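Long-range contacts in YcgJ protein (Bacillus subtilis, PDB 1XXL), which is probably an S-adenosylmethionine-dependent methyltransferase, although its substrate is not known: residues 23-28 / 88-93; 93-98 / 121-126. One frame throughout, in Å; residues are numbered along the deposited sequence.

Interaction 1: 23-28 / 88-93; sequences HRVLDI and FDIITC
The carbonyl oxygen of R24 takes two backbone donors from the facing segment: D89 N at 2.9 Å from R24 O and, more weakly, I90 N. The chain turns a corner at D89, which brings these consecutive amides to one acceptor. D89 returns the grip with its side chain: OD1, through the lone pair turned away from OD2, accepts R24 N at 2.9 Å in a nearly straight bond (170°). A short carboxylate suits this corner, since it can stand in for a backbone acceptor; a salt bridge to K115 gives it a second partner. H23 crosses D89 at about a right angle, its CD2 3.4 Å from D89 CG.

Farther along, the backbone bonds are regular, with T92 N 2.8 Å from L26 O. On one side of the sheet, F88 lays its ring against L26. L26 CB stands 3.5 Å from the F88 ring centroid, almost on the ring normal, a CH-pi contact; with L26 CG anti to the backbone N (chi1 169°), CD2 also reaches the ring, near F88 CE2. I28 CD1 meets I91 CG2 at 3.6 Å, and V110 and V113 of helix 103-113 cover this branched, apolar face. On the other face V25 and I90 lie side by side, while T92 OG1 donates to D27 OD1 at 3.0 Å, from above the carboxylate plane, so that a buried carboxylate oxygen has a hydroxyl partner. These are adjacent parallel strands of a Rossmann-like methyltransferase sheet, and the first of them leads directly to G29 of the S-adenosylmethionine site.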
# COMPACT_ATOMS: atom_id res chain seq x y z
N HIS A 23 -0.39 -22.55 -3.96
CA HIS A 23 0.23 -21.42 -3.29
C HIS A 23 -0.50 -20.97 -2.03
O HIS A 23 -1.72 -21.01 -1.94
CB HIS A 23 0.37 -20.24 -4.26
CG HIS A 23 1.53 -20.36 -5.19
ND1 HIS A 23 1.61 -19.63 -6.37
CD2 HIS A 23 2.65 -21.10 -5.14
CE1 HIS A 23 2.75 -19.91 -6.98
NE2 HIS A 23 3.39 -20.81 -6.26
N ARG A 24 0.29 -20.55 -1.05
CA ARG A 24 -0.21 -19.92 0.17
C ARG A 24 0.17 -18.44 0.14
O ARG A 24 1.34 -18.10 -0.11
CB ARG A 24 0.39 -20.62 1.38
CG ARG A 24 0.01 -22.10 1.43
CD ARG A 24 0.26 -22.69 2.79
NE ARG A 24 0.03 -24.15 2.82
CZ ARG A 24 0.42 -24.95 3.82
NH1 ARG A 24 1.06 -24.46 4.90
NH2 ARG A 24 0.16 -26.26 3.76
N VAL A 25 -0.82 -17.59 0.36
CA VAL A 25 -0.67 -16.14 0.21
C VAL A 25 -0.96 -15.43 1.53
O VAL A 25 -1.94 -15.75 2.24
CB VAL A 25 -1.65 -15.59 -0.89
CG1 VAL A 25 -1.52 -14.08 -1.08
CG2 VAL A 25 -1.46 -16.31 -2.19
N LEU A 26 -0.15 -14.43 1.83
CA LEU A 26 -0.39 -13.56 2.94
C LEU A 26 -0.64 -12.15 2.41
O LEU A 26 0.15 -11.63 1.60
CB LEU A 26 0.80 -13.57 3.89
CG LEU A 26 0.85 -12.53 4.99
CD1 LEU A 26 -0.27 -12.72 5.97
CD2 LEU A 26 2.20 -12.57 5.71
N ASP A 27 -1.72 -11.54 2.89
CA ASP A 27 -2.04 -10.13 2.62
C ASP A 27 -1.90 -9.29 3.88
O ASP A 27 -2.62 -9.49 4.88
CB ASP A 27 -3.46 -9.99 2.07
CG ASP A 27 -3.81 -8.53 1.70
OD1 ASP A 27 -2.92 -7.77 1.21
OD2 ASP A 27 -4.99 -8.15 1.91
N ILE A 28 -0.95 -8.36 3.84
CA ILE A 28 -0.65 -7.48 4.94
C ILE A 28 -1.42 -6.17 4.80
O ILE A 28 -1.30 -5.48 3.79
CB ILE A 28 0.84 -7.19 4.99
CG1 ILE A 28 1.59 -8.50 5.19
CG2 ILE A 28 1.13 -6.24 6.14
CD1 ILE A 28 3.08 -8.39 5.16
N PHE A 88 5.18 -18.57 3.21
CA PHE A 88 4.30 -18.09 2.15
C PHE A 88 5.01 -18.02 0.79
O PHE A 88 6.19 -17.69 0.69
CB PHE A 88 3.71 -16.72 2.50
CG PHE A 88 2.81 -16.75 3.71
CD1 PHE A 88 1.48 -17.12 3.58
CD2 PHE A 88 3.30 -16.41 4.95
CE1 PHE A 88 0.65 -17.13 4.68
CE2 PHE A 88 2.48 -16.44 6.06
CZ PHE A 88 1.15 -16.80 5.92
N ASP A 89 4.25 -18.34 -0.25
CA ASP A 89 4.72 -18.28 -1.62
C ASP A 89 4.63 -16.86 -2.14
O ASP A 89 5.46 -16.42 -2.91
CB ASP A 89 3.86 -19.21 -2.50
CG ASP A 89 3.99 -20.66 -2.10
OD1 ASP A 89 3.09 -21.21 -1.41
OD2 ASP A 89 5.04 -21.23 -2.45
N ILE A 90 3.58 -16.18 -1.73
CA ILE A 90 3.31 -14.82 -2.17
C ILE A 90 2.86 -14.02 -0.95
O ILE A 90 2.08 -14.50 -0.11
CB ILE A 90 2.18 -14.79 -3.20
CG1 ILE A 90 2.53 -15.66 -4.43
CG2 ILE A 90 1.88 -13.35 -3.61
CD1 ILE A 90 1.34 -15.99 -5.32
N ILE A 91 3.37 -12.79 -0.86
CA ILE A 91 2.95 -11.83 0.15
C ILE A 91 2.61 -10.55 -0.56
O ILE A 91 3.39 -10.08 -1.36
CB ILE A 91 4.04 -11.56 1.23
CG1 ILE A 91 4.44 -12.87 1.92
CG2 ILE A 91 3.54 -10.49 2.23
CD1 ILE A 91 5.64 -12.74 2.83
N THR A 92 1.43 -10.01 -0.26
CA THR A 92 0.91 -8.82 -0.90
C THR A 92 0.71 -7.73 0.13
O THR A 92 0.40 -8.00 1.30
CB THR A 92 -0.45 -9.06 -1.65
OG1 THR A 92 -1.46 -9.50 -0.72
CG2 THR A 92 -0.31 -10.13 -2.74
N CYS A 93 0.87 -6.50 -0.31
CA CYS A 93 0.73 -5.35 0.55
C CYS A 93 0.30 -4.20 -0.37
O CYS A 93 1.11 -3.71 -1.15
CB CYS A 93 2.08 -5.07 1.24
SG CYS A 93 2.00 -3.74 2.43

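Interaction 2: 93-98 / 121-126; sequences CRYAAH and LLVDHY. With SO4 (sulfate ion), chain C; SO4 (sulfate ion), chain D.
H98 turns the edge of its imidazole to the carboxylate of D124 and one face to the ring of H125. Its CG sits between the backbone N and the carbonyl carbon (chi1 60°), which holds the ring close over its own backbone and carries ND1 to D124 OD2 at 2.7 Å. That bond uses the syn lone pair of OD2 and lies close to the imidazole plane, although ring and carboxylate are turned 39° apart. D124 OD1 takes weak bonds from ND1 and from H98 N, whereas H125 N reaches OD2 from above the carboxylate plane. Backbone and ring donors thus fix the rotation of a buried aspartate. The H125 ring forms an offset stack with H98, centroids 4.6 Å apart and planes at 30°; E151 accepts from its ND1.

Here the parallel strands 88-94 and 118-125, joined through helix 103-113 as a beta-alpha-beta crossover, part at their C-terminal ends, after C93 N has bonded to L121 O and V123 N to C93 O. At such ends Rossmann-like methyltransferases bind their cofactor. R94 belongs to the S-adenosylmethionine site. Its chain runs alongside V123 before bending away, so that NE reaches T35 and NH1 and NH2 donate to a sulfate ion, probably from the crystallisation liquor.

Y95 N is 2.7 Å from V123 O, which also accepts from a water held by A96 N. The Y95 ring lies across the V123 side chain, with CG1 3.8 Å from the ring centroid and over one face, a CH-pi contact for which the branched valine offers a methyl. Rim to rim, Y95 approaches H125 with CD1 3.8 Å from H125 CD2.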
# COMPACT_ATOMS: atom_id res chain seq x y z
N CYS A 93 0.87 -6.50 -0.31
CA CYS A 93 0.73 -5.35 0.55
C CYS A 93 0.30 -4.20 -0.37
O CYS A 93 1.11 -3.71 -1.15
CB CYS A 93 2.08 -5.07 1.24
SG CYS A 93 2.00 -3.74 2.43
N ARG A 94 -0.98 -3.83 -0.31
CA ARG A 94 -1.57 -2.84 -1.23
C ARG A 94 -2.02 -1.59 -0.50
O ARG A 94 -2.90 -1.65 0.35
CB ARG A 94 -2.73 -3.45 -2.01
CG ARG A 94 -3.24 -2.52 -3.14
CD ARG A 94 -4.19 -3.25 -4.10
NE ARG A 94 -5.39 -3.71 -3.40
CZ ARG A 94 -6.66 -3.48 -3.76
NH1 ARG A 94 -6.95 -2.77 -4.84
NH2 ARG A 94 -7.64 -3.97 -3.02
N TYR A 95 -1.38 -0.48 -0.82
CA TYR A 95 -1.62 0.81 -0.18
C TYR A 95 -1.68 0.74 1.34
O TYR A 95 -2.50 1.40 1.98
CB TYR A 95 -2.87 1.50 -0.78
CG TYR A 95 -2.74 1.81 -2.27
CD1 TYR A 95 -1.76 2.68 -2.75
CD2 TYR A 95 -3.61 1.23 -3.19
CE1 TYR A 95 -1.66 2.99 -4.11
CE2 TYR A 95 -3.51 1.52 -4.58
CZ TYR A 95 -2.54 2.40 -5.03
OH TYR A 95 -2.43 2.67 -6.36
N ALA A 96 -0.80 -0.05 1.93
CA ALA A 96 -0.76 -0.21 3.38
C ALA A 96 0.54 0.26 4.02
O ALA A 96 0.54 0.68 5.16
CB ALA A 96 -1.02 -1.67 3.74
N ALA A 97 1.66 0.14 3.31
CA ALA A 97 2.99 0.41 3.90
C ALA A 97 3.14 1.81 4.50
O ALA A 97 3.85 1.99 5.50
CB ALA A 97 4.08 0.17 2.89
N HIS A 98 2.50 2.80 3.88
CA HIS A 98 2.57 4.17 4.41
C HIS A 98 1.97 4.33 5.81
O HIS A 98 2.19 5.35 6.45
CB HIS A 98 1.98 5.20 3.42
CG HIS A 98 0.54 4.99 3.08
ND1 HIS A 98 0.14 4.26 1.98
CD2 HIS A 98 -0.59 5.46 3.66
CE1 HIS A 98 -1.18 4.26 1.92
NE2 HIS A 98 -1.65 4.98 2.94
N LEU A 121 4.74 -8.61 -3.29
CA LEU A 121 4.11 -7.69 -4.21
C LEU A 121 3.63 -6.49 -3.43
O LEU A 121 2.69 -6.57 -2.63
CB LEU A 121 2.95 -8.38 -4.94
CG LEU A 121 3.39 -9.60 -5.75
CD1 LEU A 121 2.21 -10.37 -6.21
CD2 LEU A 121 4.24 -9.22 -6.94
N LEU A 122 4.29 -5.36 -3.67
CA LEU A 122 4.08 -4.16 -2.90
C LEU A 122 3.55 -3.07 -3.80
O LEU A 122 4.22 -2.68 -4.76
CB LEU A 122 5.42 -3.76 -2.29
CG LEU A 122 5.54 -2.41 -1.63
CD1 LEU A 122 4.70 -2.37 -0.38
CD2 LEU A 122 7.01 -2.11 -1.31
N VAL A 123 2.33 -2.60 -3.51
CA VAL A 123 1.77 -1.43 -4.15
C VAL A 123 1.64 -0.33 -3.12
O VAL A 123 1.06 -0.54 -2.05
CB VAL A 123 0.37 -1.72 -4.83
CG1 VAL A 123 -0.34 -0.42 -5.25
CG2 VAL A 123 0.56 -2.60 -5.99
N ASP A 124 2.18 0.83 -3.45
CA ASP A 124 1.92 2.00 -2.65
C ASP A 124 2.19 3.24 -3.48
O ASP A 124 2.74 3.18 -4.56
CB ASP A 124 2.76 1.98 -1.35
CG ASP A 124 2.04 2.66 -0.17
OD1 ASP A 124 2.56 2.54 0.96
OD2 ASP A 124 0.98 3.33 -0.37
N HIS A 125 1.76 4.38 -2.97
CA HIS A 125 2.28 5.61 -3.51
C HIS A 125 3.62 5.89 -2.80
O HIS A 125 3.90 5.35 -1.73
CB HIS A 125 1.28 6.78 -3.48
CG HIS A 125 0.42 6.83 -2.27
ND1 HIS A 125 0.77 7.51 -1.14
CD2 HIS A 125 -0.81 6.30 -2.03
CE1 HIS A 125 -0.19 7.39 -0.23
NE2 HIS A 125 -1.16 6.66 -0.75
N TYR A 126 4.47 6.65 -3.47
CA TYR A 126 5.82 6.85 -2.99
C TYR A 126 6.23 8.32 -3.06
O TYR A 126 5.64 9.11 -3.77
CB TYR A 126 6.78 5.96 -3.78
CG TYR A 126 6.87 6.24 -5.27
CD1 TYR A 126 6.07 5.57 -6.18
CD2 TYR A 126 7.76 7.18 -5.75
CE1 TYR A 126 6.18 5.81 -7.55
CE2 TYR A 126 7.86 7.44 -7.07
CZ TYR A 126 7.07 6.75 -7.98
OH TYR A 126 7.17 7.05 -9.31
S SO4 C . -10.84 -2.81 -4.75
O1 SO4 C . -10.72 -4.25 -4.93
O2 SO4 C . -12.25 -2.44 -4.94
O3 SO4 C . -9.99 -2.13 -5.72
O4 SO4 C . -10.43 -2.40 -3.40
S SO4 D . -5.13 1.85 -8.60
O1 SO4 D . -4.03 1.97 -9.53
O2 SO4 D . -5.71 0.50 -8.62
O3 SO4 D . -6.12 2.81 -8.93
O4 SO4 D . -4.69 2.24 -7.31
O HOH W 1 1.60 -0.88 0.57

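Strand 88-94 is shared: interaction 1 binds one of its edges to strand 24-28, interaction 2 the other to strand 118-125, and C93 belongs to both. The two meet directly where I91 O probably accepts L121 N at 2.8 Å, and where I90 CG2 packs on L121 CD1. Both contacts are largely buried, but the centre of interaction 1 lies about 14 Å from that of the chain, the centre of interaction 2 about 2 Å. In 23-28 / 88-93, regular parallel pairing and aliphatic packing dominate, with polar side chains towards its ends. In 93-98 / 121-126 the pairing soon gives way to histidines, a carboxylate and a tyrosine beside the cofactor site.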